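Inactive glucansucrase (PDB 5JBD) is an inactive member of the glycoside hydrolase family 70 glucansucrases, built round a TIM-type barrel, and carries a calcium ion. Local coordinates at residues A[132-135]-A[136-140]. Residues are numbered along the deposited sequence; the frame is centred on the assembly and turned at random.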
ATOM      1  N   MET A 132      51.052  -6.844  -2.327  1.00 51.08           N
ATOM      2  CA  MET A 132      50.233  -6.596  -3.521  1.00 50.80           C
ATOM      3  C   MET A 132      49.214  -5.471  -3.282  1.00 47.70           C
ATOM      4  O   MET A 132      49.035  -4.612  -4.141  1.00 45.38           O
ATOM      5  CB  MET A 132      49.510  -7.864  -3.983  1.00 53.26           C
ATOM      6  CG  MET A 132      50.441  -8.925  -4.541  1.00 56.13           C
ATOM      7  SD  MET A 132      49.542 -10.415  -5.012  1.00 60.87           S
ATOM      8  CE  MET A 132      50.620 -11.135  -6.252  1.00 62.83           C
ATOM      9  N   ALA A 133      48.571  -5.466  -2.111  1.00 46.22           N
ATOM     10  CA  ALA A 133      47.614  -4.408  -1.766  1.00 44.24           C
ATOM     11  C   ALA A 133      48.271  -3.017  -1.688  1.00 43.00           C
ATOM     12  O   ALA A 133      47.691  -2.042  -2.151  1.00 41.61           O
ATOM     13  CB  ALA A 133      46.893  -4.729  -0.465  1.00 44.37           C
ATOM     14  N   GLN A 134      49.472  -2.935  -1.112  1.00 42.32           N
ATOM     15  CA  GLN A 134      50.203  -1.669  -1.041  1.00 42.62           C
ATOM     16  C   GLN A 134      50.586  -1.173  -2.443  1.00 42.14           C
ATOM     17  O   GLN A 134      50.424   0.013  -2.770  1.00 40.80           O
ATOM     18  CB  GLN A 134      51.462  -1.797  -0.162  1.00 43.48           C
ATOM     19  CG  GLN A 134      52.261  -0.500   0.012  1.00 43.75           C
ATOM     20  CD  GLN A 134      51.401   0.679   0.479  1.00 42.34           C
ATOM     21  OE1 GLN A 134      51.160   0.862   1.675  1.00 42.16           O
ATOM     22  NE2 GLN A 134      50.956   1.487  -0.467  1.00 42.46           N
ATOM     23  N   ASN A 135      51.087  -2.092  -3.255  1.00 43.07           N
ATOM     24  CA  ASN A 135      51.427  -1.800  -4.649  1.00 44.59           C
ATOM     25  C   ASN A 135      50.199  -1.400  -5.472  1.00 43.82           C
ATOM     26  O   ASN A 135      50.291  -0.500  -6.309  1.00 44.66           O
ATOM     27  CB  ASN A 135      52.184  -2.986  -5.281  1.00 46.02           C
ATOM     28  CG  ASN A 135      53.656  -3.018  -4.864  1.00 47.31           C
ATOM     29  OD1 ASN A 135      54.276  -1.987  -4.655  1.00 47.45           O
ATOM     30  ND2 ASN A 135      54.211  -4.200  -4.761  1.00 48.59           N
ATOM     31  N   LEU A 136      49.060  -2.040  -5.219  1.00 42.36           N
ATOM     32  CA  LEU A 136      47.820  -1.656  -5.879  1.00 41.93           C
ATOM     33  C   LEU A 136      47.381  -0.236  -5.498  1.00 40.43           C
ATOM     34  O   LEU A 136      46.919   0.511  -6.350  1.00 40.34           O
ATOM     35  CB  LEU A 136      46.705  -2.651  -5.572  1.00 41.44           C
ATOM     36  CG  LEU A 136      45.331  -2.365  -6.211  1.00 40.52           C
ATOM     37  CD1 LEU A 136      45.407  -2.229  -7.729  1.00 40.73           C
ATOM     38  CD2 LEU A 136      44.366  -3.453  -5.814  1.00 40.10           C
ATOM     39  N   ARG A 137      47.549   0.148  -4.236  1.00 40.23           N
ATOM     40  CA  ARG A 137      47.253   1.522  -3.837  1.00 39.11           C
ATOM     41  C   ARG A 137      48.065   2.552  -4.653  1.00 39.81           C
ATOM     42  O   ARG A 137      47.507   3.561  -5.089  1.00 38.01           O
ATOM     43  CB  ARG A 137      47.425   1.723  -2.334  1.00 38.89           C
ATOM     44  CG  ARG A 137      46.334   1.044  -1.519  1.00 38.16           C
ATOM     45  CD  ARG A 137      46.330   1.531  -0.081  1.00 38.25           C
ATOM     46  NE  ARG A 137      47.455   1.007   0.708  1.00 39.06           N
ATOM     47  CZ  ARG A 137      47.472  -0.188   1.313  1.00 38.94           C
ATOM     48  NH1 ARG A 137      46.434  -1.014   1.270  1.00 38.46           N
ATOM     49  NH2 ARG A 137      48.548  -0.557   1.993  1.00 39.77           N
ATOM     50  N   TYR A 138      49.349   2.267  -4.896  1.00 40.18           N
ATOM     51  CA  TYR A 138      50.198   3.126  -5.743  1.00 41.58           C
ATOM     52  C   TYR A 138      49.631   3.210  -7.174  1.00 40.85           C
ATOM     53  O   TYR A 138      49.553   4.289  -7.758  1.00 40.17           O
ATOM     54  CB  TYR A 138      51.668   2.638  -5.767  1.00 42.80           C
ATOM     55  CG  TYR A 138      52.355   2.522  -4.412  1.00 44.50           C
ATOM     56  CD1 TYR A 138      52.090   3.425  -3.371  1.00 44.47           C
ATOM     57  CD2 TYR A 138      53.290   1.507  -4.167  1.00 46.50           C
ATOM     58  CE1 TYR A 138      52.717   3.316  -2.137  1.00 45.32           C
ATOM     59  CE2 TYR A 138      53.919   1.389  -2.926  1.00 47.02           C
ATOM     60  CZ  TYR A 138      53.625   2.293  -1.916  1.00 46.47           C
ATOM     61  OH  TYR A 138      54.212   2.178  -0.682  1.00 47.67           O
ATOM     62  N   VAL A 139      49.197   2.067  -7.704  1.00 41.19           N
ATOM     63  CA  VAL A 139      48.609   1.997  -9.052  1.00 41.02           C
ATOM     64  C   VAL A 139      47.254   2.720  -9.086  1.00 39.35           C
ATOM     65  O   VAL A 139      46.967   3.428 -10.037  1.00 40.05           O
ATOM     66  CB  VAL A 139      48.510   0.531  -9.554  1.00 41.51           C
ATOM     67  CG1 VAL A 139      47.757   0.439 -10.882  1.00 41.23           C
ATOM     68  CG2 VAL A 139      49.913  -0.073  -9.695  1.00 42.76           C
ATOM     69  N   ILE A 140      46.470   2.594  -8.020  1.00 38.37           N
ATOM     70  CA  ILE A 140      45.212   3.352  -7.884  1.00 36.77           C
ATOM     71  C   ILE A 140      45.486   4.873  -7.869  1.00 36.83           C
ATOM     72  O   ILE A 140      44.765   5.633  -8.521  1.00 36.14           O
ATOM     73  CB  ILE A 140      44.400   2.907  -6.648  1.00 35.46           C
ATOM     74  CG1 ILE A 140      43.801   1.523  -6.900  1.00 35.20           C
ATOM     75  CG2 ILE A 140      43.256   3.877  -6.336  1.00 34.60           C
ATOM     76  CD1 ILE A 140      43.165   0.886  -5.688  1.00 34.37           C
TER
HETATM   77  O   HOH W   1      49.110   3.551   0.616  1.00 31.51           O
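Gln-134 sends its CG anti to the backbone N (chi1 -178°) and turns at chi2 (52°), which swings its amide forward between the side chains of Arg-137 and Tyr-138. Arg-137 bends back at chi3 and brings its guanidinium to meet it. The two flat groups stand at right angles. NH2 of Arg-137 donates to OE1 of Gln-134 at 3.0 Å. The bond is fairly straight at the hydrogen, but the donor sits above the amide plane, not on a lone pair. OE1 lies near the guanidinium plane. One water accepts from both NE2 of Gln-134 and NE of Arg-137, each at 3.0 Å, and links the pair a second time. OE1 of Gln-134 takes a second hydrogen bond, from ND2 of Asn-36, and NH1 of Arg-137 bonds the carbonyl O of Met-84.

Gln-134, Arg-137 and Tyr-138 lie on one continuous alpha-helix, 126-147, far from the centre of the chain. Its i to i+4 bonds include Arg-137 N to Ala-133 O at 3.0 Å. Leu-136 faces helix 90-101, against Phe-96 and Phe-100.

Tyr-138 packs back over the preceding turn. The backbone O of Gln-134 lies over the centre of one ring face, 3.4 Å above the plane. NE2 of Gln-134 lies over the CE1 and CZ rim of that face, 3.0 Å from CE1 of Tyr-138, with amide and ring planes 24° apart. Asn-135 comes to the ring edge, its OD1 3.7 Å from CD2 of Tyr-138.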